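Local coordinates for protein toxin PAU_02230 (Photorhabdus asymbiotica subsp. asymbiotica ATCC 43949, PDB 6HV6) that is a bacterial toxin of Photorhabdus whose modelled part combines a six-stranded antiparallel sheet with many surrounding helices, at residues T186-Y191 with L200-L205; A209-Q214 with I279-V284; L240-L243 with G247-S250; S265-S270 with D322-F327; D353-I356 with N362-I365. The protein carries 1 engineered substitution. All coordinates share one frame; numbering follows the deposited sequence.

Contact 1 (T186-Y191 with L200-L205)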
# COMPACT_ATOMS: atom_id res chain seq x y z
N THR A 186 6.70 -1.29 -5.87
CA THR A 186 5.68 -0.23 -5.96
C THR A 186 4.76 -0.35 -4.75
O THR A 186 3.60 -0.76 -4.86
CB THR A 186 4.87 -0.35 -7.26
OG1 THR A 186 4.26 -1.64 -7.33
CG2 THR A 186 5.73 -0.13 -8.49
N PRO A 187 5.27 -0.02 -3.56
CA PRO A 187 4.47 -0.22 -2.33
C PRO A 187 3.32 0.77 -2.29
O PRO A 187 3.53 1.99 -2.32
CB PRO A 187 5.49 0.06 -1.20
CG PRO A 187 6.83 0.08 -1.86
CD PRO A 187 6.62 0.49 -3.28
N GLN A 188 2.08 0.26 -2.22
CA GLN A 188 0.95 1.19 -2.39
C GLN A 188 0.84 2.15 -1.22
O GLN A 188 0.33 3.27 -1.39
CB GLN A 188 -0.37 0.45 -2.60
CG GLN A 188 -0.82 -0.38 -1.40
CD GLN A 188 -2.27 -0.86 -1.50
OE1 GLN A 188 -3.05 -0.39 -2.33
NE2 GLN A 188 -2.64 -1.80 -0.63
N ASN A 189 1.31 1.77 -0.03
CA ASN A 189 1.27 2.70 1.09
C ASN A 189 2.12 3.93 0.85
O ASN A 189 1.85 5.00 1.42
CB ASN A 189 1.69 2.00 2.38
CG ASN A 189 0.61 1.09 2.89
OD1 ASN A 189 -0.55 1.22 2.48
ND2 ASN A 189 0.95 0.18 3.80
N LEU A 190 3.14 3.82 -0.00
CA LEU A 190 3.90 5.00 -0.37
C LEU A 190 3.08 5.93 -1.25
O LEU A 190 2.97 7.13 -0.97
CB LEU A 190 5.19 4.59 -1.08
CG LEU A 190 6.32 4.08 -0.18
CD1 LEU A 190 7.55 3.80 -1.02
CD2 LEU A 190 6.61 5.13 0.88
N TYR A 191 2.50 5.41 -2.33
CA TYR A 191 1.90 6.32 -3.30
C TYR A 191 0.42 6.58 -3.05
O TYR A 191 -0.13 7.49 -3.68
CB TYR A 191 2.11 5.81 -4.73
CG TYR A 191 1.52 4.47 -5.08
CD1 TYR A 191 2.33 3.35 -5.23
CD2 TYR A 191 0.15 4.32 -5.30
CE1 TYR A 191 1.80 2.13 -5.57
CE2 TYR A 191 -0.38 3.10 -5.63
CZ TYR A 191 0.45 2.01 -5.76
OH TYR A 191 -0.06 0.79 -6.09
N LEU A 200 -7.43 -4.51 -4.76
CA LEU A 200 -8.26 -5.24 -5.72
C LEU A 200 -8.14 -4.66 -7.13
O LEU A 200 -7.77 -5.40 -8.05
CB LEU A 200 -9.71 -5.30 -5.23
CG LEU A 200 -10.75 -5.83 -6.24
CD1 LEU A 200 -10.45 -7.26 -6.67
CD2 LEU A 200 -12.18 -5.74 -5.66
N PRO A 201 -8.42 -3.37 -7.36
CA PRO A 201 -8.27 -2.85 -8.73
C PRO A 201 -6.83 -2.83 -9.19
O PRO A 201 -6.58 -2.99 -10.39
CB PRO A 201 -8.86 -1.44 -8.65
CG PRO A 201 -8.70 -1.05 -7.19
CD PRO A 201 -8.94 -2.34 -6.44
N GLU A 202 -5.86 -2.61 -8.29
CA GLU A 202 -4.46 -2.68 -8.69
C GLU A 202 -4.13 -4.06 -9.24
O GLU A 202 -3.51 -4.18 -10.30
CB GLU A 202 -3.56 -2.33 -7.49
CG GLU A 202 -3.58 -0.82 -7.20
CD GLU A 202 -3.14 -0.47 -5.78
OE1 GLU A 202 -2.96 -1.36 -4.94
OE2 GLU A 202 -2.97 0.74 -5.52
N SER A 203 -4.58 -5.11 -8.55
CA SER A 203 -4.30 -6.48 -8.99
C SER A 203 -4.95 -6.77 -10.34
O SER A 203 -4.32 -7.33 -11.24
CB SER A 203 -4.80 -7.47 -7.94
OG SER A 203 -4.06 -7.36 -6.73
N VAL A 204 -6.23 -6.40 -10.50
CA VAL A 204 -6.94 -6.63 -11.76
C VAL A 204 -6.28 -5.86 -12.89
O VAL A 204 -6.08 -6.40 -13.99
CB VAL A 204 -8.42 -6.24 -11.61
CG1 VAL A 204 -9.11 -6.24 -12.97
CG2 VAL A 204 -9.12 -7.20 -10.66
N LEU A 205 -5.93 -4.59 -12.66
CA LEU A 205 -5.32 -3.78 -13.71
C LEU A 205 -3.93 -4.30 -14.08
O LEU A 205 -3.56 -4.34 -15.26
CB LEU A 205 -5.24 -2.31 -13.25
CG LEU A 205 -4.86 -1.26 -14.30
CD1 LEU A 205 -5.93 -1.17 -15.38
CD2 LEU A 205 -4.62 0.13 -13.65
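Glu202 OE2 takes a weak hydrogen bond from Tyr191 OH at 3.0 Å, though this proton has another acceptor within reach. That oxygen lies at the edge of the ring and near its plane, 3.5 Å from Tyr191 CE2, while the carboxylate as a whole is turned 68° from the ring. The other carboxylate oxygen, Glu202 OE1, lies 2.8 Å from Gln188 OE1, a separation at which the acid group probably carries a proton, with amide and carboxylate planes steeply inclined to each other. Gln188 is held mainly from elsewhere: its OE1 accepts from Glu198 N, and its NE2 bonds to Ser197 OG and Asn311 OD1, which fix the rotation of the amide. Helix 188-191 follows strand 182-185 after two residues, with Pro187 at its N-cap; the strand is an outermost one of the six-stranded antiparallel sheet. The helix faces helix 199-211, which supplies Glu202, so the contact bridges the two helices near the centre of the chain. Gln188 and Tyr191 both place CG between the backbone N and carbonyl carbon (chi1 61° for Tyr191). Folded back in this way, the tyrosine ring sits against its own helix, with Gln188 CA 3.4 Å above one face toward the rim. Glu202, by contrast, stretches out beyond CG to span the gap, its side chain buried and touching Pro310.

Contact 2 (A209-Q214 with I279-V284)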
# COMPACT_ATOMS: atom_id res chain seq x y z
N ALA A 209 -2.04 -5.52 -17.51
CA ALA A 209 -0.72 -4.99 -17.83
C ALA A 209 0.27 -6.11 -18.10
O ALA A 209 1.04 -6.06 -19.06
CB ALA A 209 -0.22 -4.11 -16.68
N LEU A 210 0.27 -7.13 -17.25
CA LEU A 210 1.22 -8.22 -17.41
C LEU A 210 0.96 -8.99 -18.70
O LEU A 210 1.91 -9.39 -19.39
CB LEU A 210 1.18 -9.16 -16.20
CG LEU A 210 1.99 -8.70 -14.99
CD1 LEU A 210 1.64 -9.58 -13.79
CD2 LEU A 210 3.48 -8.80 -15.29
N GLN A 211 -0.31 -9.20 -19.04
CA GLN A 211 -0.63 -9.96 -20.24
C GLN A 211 -0.40 -9.17 -21.53
O GLN A 211 -0.38 -9.77 -22.61
CB GLN A 211 -2.07 -10.46 -20.17
CG GLN A 211 -2.33 -11.39 -18.97
CD GLN A 211 -3.66 -12.13 -19.06
OE1 GLN A 211 -4.32 -12.12 -20.10
NE2 GLN A 211 -4.05 -12.77 -17.97
N SER A 212 -0.23 -7.86 -21.44
CA SER A 212 -0.08 -7.01 -22.62
C SER A 212 1.26 -6.29 -22.64
O SER A 212 1.41 -5.31 -23.37
CB SER A 212 -1.22 -6.00 -22.69
OG SER A 212 -1.22 -5.19 -21.52
N SER A 213 2.25 -6.76 -21.87
CA SER A 213 3.59 -6.17 -21.87
C SER A 213 3.55 -4.69 -21.51
O SER A 213 4.25 -3.87 -22.11
CB SER A 213 4.29 -6.37 -23.22
OG SER A 213 4.21 -7.72 -23.63
N GLN A 214 2.73 -4.34 -20.51
CA GLN A 214 2.62 -2.98 -20.02
C GLN A 214 2.89 -2.89 -18.52
O GLN A 214 2.59 -1.85 -17.92
CB GLN A 214 1.24 -2.40 -20.34
CG GLN A 214 1.02 -2.16 -21.83
CD GLN A 214 -0.33 -1.52 -22.13
OE1 GLN A 214 -0.41 -0.33 -22.45
NE2 GLN A 214 -1.39 -2.31 -22.03
N ILE A 279 -0.34 -17.54 -21.09
CA ILE A 279 -0.47 -16.17 -20.62
C ILE A 279 -1.77 -16.12 -19.82
O ILE A 279 -2.86 -16.05 -20.40
CB ILE A 279 -0.49 -15.14 -21.76
CG1 ILE A 279 0.79 -15.25 -22.59
CG2 ILE A 279 -0.64 -13.73 -21.22
CD1 ILE A 279 0.77 -14.38 -23.85
N SER A 280 -1.66 -16.16 -18.49
CA SER A 280 -2.87 -16.14 -17.69
C SER A 280 -2.55 -15.59 -16.31
O SER A 280 -1.40 -15.55 -15.87
CB SER A 280 -3.52 -17.52 -17.60
OG SER A 280 -2.60 -18.48 -17.13
N SER A 281 -3.60 -15.15 -15.63
CA SER A 281 -3.47 -14.49 -14.34
C SER A 281 -4.54 -15.01 -13.41
O SER A 281 -5.65 -15.35 -13.83
CB SER A 281 -3.57 -12.97 -14.48
OG SER A 281 -2.55 -12.45 -15.31
N VAL A 282 -4.19 -15.06 -12.13
CA VAL A 282 -5.06 -15.56 -11.09
C VAL A 282 -5.12 -14.50 -10.00
O VAL A 282 -4.08 -14.06 -9.48
CB VAL A 282 -4.54 -16.90 -10.52
CG1 VAL A 282 -5.35 -17.31 -9.32
CG2 VAL A 282 -4.58 -18.00 -11.60
N ARG A 283 -6.33 -14.06 -9.67
CA ARG A 283 -6.51 -13.14 -8.56
C ARG A 283 -6.43 -13.93 -7.25
O ARG A 283 -7.01 -15.01 -7.13
CB ARG A 283 -7.85 -12.42 -8.68
CG ARG A 283 -8.08 -11.34 -7.60
CD ARG A 283 -9.48 -10.75 -7.67
NE ARG A 283 -10.45 -11.65 -7.05
CZ ARG A 283 -11.43 -12.27 -7.68
NH1 ARG A 283 -11.63 -12.07 -8.98
NH2 ARG A 283 -12.24 -13.07 -7.01
N VAL A 284 -5.70 -13.39 -6.28
CA VAL A 284 -5.55 -13.99 -4.96
C VAL A 284 -6.36 -13.17 -3.96
O VAL A 284 -6.05 -12.01 -3.72
CB VAL A 284 -4.08 -14.07 -4.51
CG1 VAL A 284 -3.97 -14.80 -3.15
CG2 VAL A 284 -3.25 -14.81 -5.55
O HOH W 1 -5.97 -14.85 -17.35
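Gln211 sets its CG opposite the carbonyl carbon (chi1 -61°) and then runs on extended, which carries its amide past Ile279 to Ser281, whose OG also stands beside its own backbone N. The contact joins the C-terminal end of helix 199-211 to strand 280-286, a strand flanked by 289-296 and 342-346 in the antiparallel sheet, so that the helix lies over one face of that sheet. Gln211 NE2 donates to Ser281 OG at 3.1 Å in an almost straight bond (170°), and the hydroxyl lies close to the amide plane. Ser281 OG is bonded as well to Ser294 OG of the next strand, which ties the glutamine to two neighbouring strands through one oxygen. A water accepts at 2.9 Å from Gln211 NE2 and also accepts from Ser281 N, giving the amide nitrogen a second partner and linking it to the strand backbone. The aliphatic half of Gln211 is used too: Ile279 CG2 packs 3.7 Å from Gln211 CG and about as close to CB, its side chain crossing that of the glutamine at a slant. Ile279 lies just before the strand and is exposed, whereas Ser281 is buried. After Gln211 the helix ends; Ser212 leaves helical geometry and Ser213 has positive phi. There Ala209 O accepts from both Ser212 N and Gln214 N on opposite faces of its carbonyl plane, and Gln214 NE2 bonds to Ser212 OG at 2.9 Å and also to Asn362 OD1.

Contact 3 (L240-L243 with G247-S250)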
# COMPACT_ATOMS: atom_id res chain seq x y z
N LEU A 240 -8.87 3.57 -10.38
CA LEU A 240 -8.76 2.46 -9.43
C LEU A 240 -9.97 2.43 -8.51
O LEU A 240 -10.57 1.36 -8.29
CB LEU A 240 -7.46 2.58 -8.62
CG LEU A 240 -6.15 2.28 -9.34
CD1 LEU A 240 -4.96 2.65 -8.46
CD2 LEU A 240 -6.06 0.81 -9.73
N LYS A 241 -10.37 3.59 -7.97
CA LYS A 241 -11.55 3.62 -7.11
C LYS A 241 -12.78 3.15 -7.86
O LYS A 241 -13.64 2.46 -7.30
CB LYS A 241 -11.77 5.03 -6.55
CG LYS A 241 -10.90 5.35 -5.35
CD LYS A 241 -11.43 6.54 -4.57
CE LYS A 241 -11.47 7.78 -5.45
NZ LYS A 241 -11.78 9.04 -4.70
N GLU A 242 -12.89 3.49 -9.14
CA GLU A 242 -14.06 3.10 -9.91
C GLU A 242 -14.02 1.62 -10.26
O GLU A 242 -15.05 0.93 -10.17
CB GLU A 242 -14.16 3.95 -11.17
CG GLU A 242 -15.37 3.62 -12.03
CD GLU A 242 -16.69 3.99 -11.36
OE1 GLU A 242 -16.66 4.74 -10.36
OE2 GLU A 242 -17.75 3.52 -11.84
N LEU A 243 -12.86 1.12 -10.67
CA LEU A 243 -12.71 -0.31 -10.92
C LEU A 243 -12.99 -1.12 -9.65
O LEU A 243 -13.53 -2.23 -9.72
CB LEU A 243 -11.31 -0.60 -11.46
CG LEU A 243 -10.91 -2.03 -11.81
CD1 LEU A 243 -11.91 -2.68 -12.79
CD2 LEU A 243 -9.52 -2.02 -12.39
N GLY A 247 -18.90 -4.09 -8.28
CA GLY A 247 -18.53 -5.32 -8.95
C GLY A 247 -17.93 -5.13 -10.33
O GLY A 247 -17.86 -6.09 -11.10
N ASN A 248 -17.51 -3.90 -10.67
CA ASN A 248 -16.74 -3.68 -11.89
C ASN A 248 -15.58 -4.65 -11.98
O ASN A 248 -15.32 -5.23 -13.04
CB ASN A 248 -16.21 -2.25 -11.96
CG ASN A 248 -17.20 -1.28 -12.56
OD1 ASN A 248 -18.06 -1.66 -13.35
ND2 ASN A 248 -17.09 -0.01 -12.19
N ALA A 249 -14.87 -4.85 -10.87
CA ALA A 249 -13.76 -5.79 -10.86
C ALA A 249 -14.23 -7.20 -11.15
O ALA A 249 -13.50 -7.98 -11.77
CB ALA A 249 -13.03 -5.73 -9.51
N SER A 250 -15.44 -7.55 -10.72
CA SER A 250 -15.93 -8.91 -10.90
C SER A 250 -16.15 -9.25 -12.37
O SER A 250 -16.28 -10.44 -12.70
CB SER A 250 -17.24 -9.10 -10.13
OG SER A 250 -18.30 -8.42 -10.76
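The chain doubles back after the last turns of helix 235-244, and the returning residues pack against the helix end, where Asn248 meets the backbone of Glu242. Asn248 ND2 donates to Glu242 O at 3.0 Å, nearly straight (175°). The oxygen lies in the plane of the asparagine amide, but the nitrogen stands above the plane of the carbonyl, 46° out of it, so the amide approaches the helix from over the peptide group. Glu242 adds its side chain to the same corner: CG lies opposite the backbone N and the chain then bends at chi2 (67°), which brings OE2 to 3.6 Å from Asn248 ND2. The two flat groups are inclined to each other there. Gly247, at positive phi, turns the chain into the 3-10 segment that begins at Ala249. Leu243, the next residue of the helix, packs on the same returning segment. Its O is 3.5 Å from Asn248 CB, and its CD1 rests 4.1 Å from Ala249 CA. Helix 199-211 lines that side, Leu243 touching Pro201 and Ala249 touching Leu200.

Contact 4 (S265-S270 with D322-F327)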
# COMPACT_ATOMS: atom_id res chain seq x y z
N SER A 265 -0.61 -24.75 0.11
CA SER A 265 0.36 -25.82 0.31
C SER A 265 0.75 -26.49 -1.00
O SER A 265 1.92 -26.82 -1.20
CB SER A 265 -0.18 -26.85 1.30
OG SER A 265 -0.08 -26.37 2.63
N ASN A 266 -0.20 -26.71 -1.91
CA ASN A 266 0.07 -27.44 -3.14
C ASN A 266 0.29 -26.53 -4.34
O ASN A 266 0.28 -27.01 -5.48
CB ASN A 266 -1.05 -28.45 -3.43
CG ASN A 266 -2.39 -27.79 -3.79
OD1 ASN A 266 -2.49 -26.58 -3.93
ND2 ASN A 266 -3.41 -28.61 -3.96
N LEU A 267 0.50 -25.23 -4.12
CA LEU A 267 0.60 -24.31 -5.25
C LEU A 267 1.80 -24.64 -6.13
O LEU A 267 1.74 -24.50 -7.35
CB LEU A 267 0.68 -22.86 -4.75
CG LEU A 267 0.52 -21.76 -5.80
CD1 LEU A 267 -0.91 -21.66 -6.26
CD2 LEU A 267 1.00 -20.41 -5.27
N ALA A 268 2.91 -25.09 -5.52
CA ALA A 268 4.14 -25.27 -6.27
C ALA A 268 4.06 -26.41 -7.27
O ALA A 268 4.87 -26.47 -8.20
CB ALA A 268 5.32 -25.50 -5.32
N THR A 269 3.09 -27.32 -7.11
CA THR A 269 2.92 -28.48 -7.97
C THR A 269 1.65 -28.38 -8.82
O THR A 269 1.19 -29.39 -9.35
CB THR A 269 2.89 -29.76 -7.13
OG1 THR A 269 1.97 -29.58 -6.05
CG2 THR A 269 4.27 -30.08 -6.58
N SER A 270 1.08 -27.18 -8.94
CA SER A 270 -0.19 -27.00 -9.64
C SER A 270 -0.07 -26.03 -10.80
O SER A 270 -1.06 -25.38 -11.16
CB SER A 270 -1.28 -26.53 -8.67
OG SER A 270 -1.25 -27.24 -7.45
N ASP A 322 9.70 -21.73 -7.65
CA ASP A 322 10.30 -20.65 -6.87
C ASP A 322 9.29 -19.56 -6.56
O ASP A 322 9.26 -19.04 -5.44
CB ASP A 322 11.49 -20.05 -7.62
CG ASP A 322 12.66 -21.01 -7.69
OD1 ASP A 322 12.78 -21.85 -6.77
OD2 ASP A 322 13.46 -20.90 -8.64
N MET A 323 8.48 -19.18 -7.55
CA MET A 323 7.46 -18.17 -7.31
C MET A 323 6.50 -18.64 -6.22
O MET A 323 6.16 -17.88 -5.31
CB MET A 323 6.73 -17.86 -8.62
CG MET A 323 5.71 -16.73 -8.56
SD MET A 323 4.13 -17.31 -7.92
CE MET A 323 3.50 -18.22 -9.33
N ALA A 324 6.09 -19.91 -6.28
CA ALA A 324 5.15 -20.44 -5.30
C ALA A 324 5.78 -20.56 -3.92
O ALA A 324 5.11 -20.32 -2.91
CB ALA A 324 4.64 -21.80 -5.75
N ALA A 325 7.06 -20.94 -3.85
CA ALA A 325 7.72 -20.97 -2.54
C ALA A 325 7.77 -19.58 -1.93
O ALA A 325 7.50 -19.40 -0.74
CB ALA A 325 9.12 -21.56 -2.67
N PHE A 326 8.07 -18.58 -2.75
CA PHE A 326 8.11 -17.20 -2.27
C PHE A 326 6.73 -16.75 -1.81
O PHE A 326 6.57 -16.18 -0.73
CB PHE A 326 8.65 -16.29 -3.37
CG PHE A 326 8.70 -14.85 -2.98
CD1 PHE A 326 9.55 -14.42 -1.98
CD2 PHE A 326 7.88 -13.93 -3.61
CE1 PHE A 326 9.59 -13.09 -1.62
CE2 PHE A 326 7.92 -12.59 -3.25
CZ PHE A 326 8.78 -12.17 -2.26
N PHE A 327 5.71 -17.01 -2.63
CA PHE A 327 4.34 -16.65 -2.27
C PHE A 327 3.93 -17.29 -0.95
O PHE A 327 3.32 -16.64 -0.09
CB PHE A 327 3.39 -17.04 -3.40
CG PHE A 327 1.93 -16.93 -3.05
CD1 PHE A 327 1.24 -15.73 -3.26
CD2 PHE A 327 1.23 -18.01 -2.53
CE1 PHE A 327 -0.10 -15.62 -2.93
CE2 PHE A 327 -0.11 -17.91 -2.20
CZ PHE A 327 -0.78 -16.71 -2.40
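Leu267 and Phe327 cross at about a right angle, the leucine touching with a single methyl. Leu267 CD2 comes to 3.6 Å from Phe327 CD2 and meets the ring obliquely. Its CG stands opposite the backbone N (chi1 -169°), which swings the isobutyl group toward the helix; Phe327 CG, also anti to its N (chi1 170°), directs the ring toward that methyl. The same methyl also rests on Ala324, one turn earlier in the helix, with Leu267 CD2 3.9 Å from Ala324 CB. That alanine points at the loop: its CB is 3.5 Å from Ala268 CA and 3.8 Å from Ala268 CB. With methyl groups alone between them, the CA atoms of Ala268 and Ala324 are 5.0 Å apart. The loop is braced from within: Asn266 O accepts from Thr269 N and from the Thr269 and Ser270 hydroxyls, on opposite faces of its carbonyl plane and each about 40° out of it. Leu267 O bonds with His320 NE2. Phe327 packs edge-to-face with Phe307 of strand 304-309. This is apolar helix-on-sheet layering, helix 320-334 packing on the antiparallel sheet with the loop that leads into helix 271-274 against its flank.

Contact 5 (D353-I356 with N362-I365)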
# COMPACT_ATOMS: atom_id res chain seq x y z
N ASP A 353 -14.27 -4.33 -24.26
CA ASP A 353 -15.64 -3.88 -24.06
C ASP A 353 -15.88 -3.28 -22.68
O ASP A 353 -16.76 -2.43 -22.53
CB ASP A 353 -16.61 -5.05 -24.28
CG ASP A 353 -16.32 -5.82 -25.56
OD1 ASP A 353 -16.09 -5.18 -26.60
OD2 ASP A 353 -16.33 -7.07 -25.51
N ILE A 354 -15.12 -3.69 -21.67
CA ILE A 354 -15.40 -3.28 -20.30
C ILE A 354 -14.89 -1.86 -20.09
O ILE A 354 -13.70 -1.58 -20.28
CB ILE A 354 -14.78 -4.25 -19.30
CG1 ILE A 354 -15.45 -5.62 -19.45
CG2 ILE A 354 -14.90 -3.71 -17.87
CD1 ILE A 354 -14.68 -6.76 -18.80
N LYS A 355 -15.78 -0.96 -19.70
CA LYS A 355 -15.47 0.46 -19.58
C LYS A 355 -15.62 0.89 -18.14
O LYS A 355 -16.65 0.64 -17.51
CB LYS A 355 -16.38 1.29 -20.49
CG LYS A 355 -16.37 0.84 -21.95
CD LYS A 355 -15.05 1.16 -22.63
CE LYS A 355 -14.97 2.63 -23.00
NZ LYS A 355 -13.81 2.96 -23.89
N ILE A 356 -14.59 1.54 -17.61
CA ILE A 356 -14.58 2.08 -16.26
C ILE A 356 -14.62 3.60 -16.40
O ILE A 356 -13.64 4.22 -16.83
CB ILE A 356 -13.35 1.60 -15.47
CG1 ILE A 356 -13.59 0.20 -14.92
CG2 ILE A 356 -13.04 2.53 -14.31
CD1 ILE A 356 -13.40 -0.89 -15.92
N ASN A 362 -6.80 -0.23 -21.11
CA ASN A 362 -5.65 0.34 -21.81
C ASN A 362 -5.59 1.85 -21.63
O ASN A 362 -4.53 2.42 -21.37
CB ASN A 362 -5.71 -0.02 -23.30
CG ASN A 362 -5.08 -1.36 -23.60
OD1 ASN A 362 -4.32 -1.91 -22.80
ND2 ASN A 362 -5.36 -1.88 -24.79
N GLU A 363 -6.74 2.52 -21.78
CA GLU A 363 -6.77 3.97 -21.62
C GLU A 363 -6.45 4.38 -20.19
O GLU A 363 -5.90 5.47 -19.97
CB GLU A 363 -8.13 4.51 -22.05
CG GLU A 363 -8.45 4.26 -23.51
CD GLU A 363 -9.91 4.48 -23.85
OE1 GLU A 363 -10.78 3.94 -23.12
OE2 GLU A 363 -10.20 5.19 -24.83
N ILE A 364 -6.79 3.54 -19.22
CA ILE A 364 -6.42 3.81 -17.83
C ILE A 364 -4.90 3.75 -17.66
O ILE A 364 -4.30 4.59 -16.98
CB ILE A 364 -7.13 2.84 -16.88
CG1 ILE A 364 -8.65 3.05 -16.93
CG2 ILE A 364 -6.61 3.01 -15.45
CD1 ILE A 364 -9.44 1.98 -16.19
N ILE A 365 -4.26 2.76 -18.29
CA ILE A 365 -2.81 2.70 -18.33
C ILE A 365 -2.20 3.77 -19.23
O ILE A 365 -0.98 3.94 -19.25
CB ILE A 365 -2.39 1.26 -18.73
CG1 ILE A 365 -2.88 0.25 -17.70
CG2 ILE A 365 -0.86 1.10 -18.85
CD1 ILE A 365 -2.77 -1.16 -18.18
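Ile356 and Ile364 form the buried half of this contact between the loop after strand 342-346 and helix 361-365, the short helix at the end of the modelled chain. Ile364 CD1 reaches across to Ile356, 4.0 Å from its CB and 4.1 Å from its CG2, the two side chains crossing at about a right angle. Both belong to a larger apolar cluster: Ile356 touches Leu243, and Ile364 touches Leu236 and Leu205, so helices 235-244 and 199-211 close round the pair. The other half is polar and faces solvent. The exposed Lys355 bends at both chi2 and chi3 (-70° and -77°), curling its ammonium back toward the helix, while Glu363 stretches out beyond CG to meet it. The hydrogen bond within their salt bridge is weak, and the pair probably contributes mainly electrostatic attraction. Since the loop and helix backbones stay apart, with CA atoms of Ile356 and Ile364 8.5 Å from each other, side chains, not backbones, make the join. The helix start is tied down by Glu363 N, bonded to Asn360 OD1, and Glu363 OE1 has a further hydrogen bond close by in the chain. At the solvent edge Lys355 NZ stops 3.3 Å from Glu363 OE1.

How the contacts relate
Contact 1 lies deepest, its centre about 6 Å from that of the chain, whereas the centres of the others lie 17 to 24 Å out. Helix 199-211 serves contacts 1 and 2, and its Pro201 packs on Leu240 of contact 3. Contacts 3 and 5 are neighbours, joined by Glu242 CG against Ile356 CG2, and Ala209 of contact 2 packs on Ile365 of contact 5. Contact 4 stands apart from these, on the other face of the sheet, and meets contact 2 through Val284 CG1 and Phe327 CZ, 3.8 Å apart. Chemistry varies with place: buried oxygens meet in contact 1, amides bind a hydroxyl or a carbonyl in contacts 2 and 3, contact 4 is apolar across its interface, and contact 5 adds a solvent-side salt bridge.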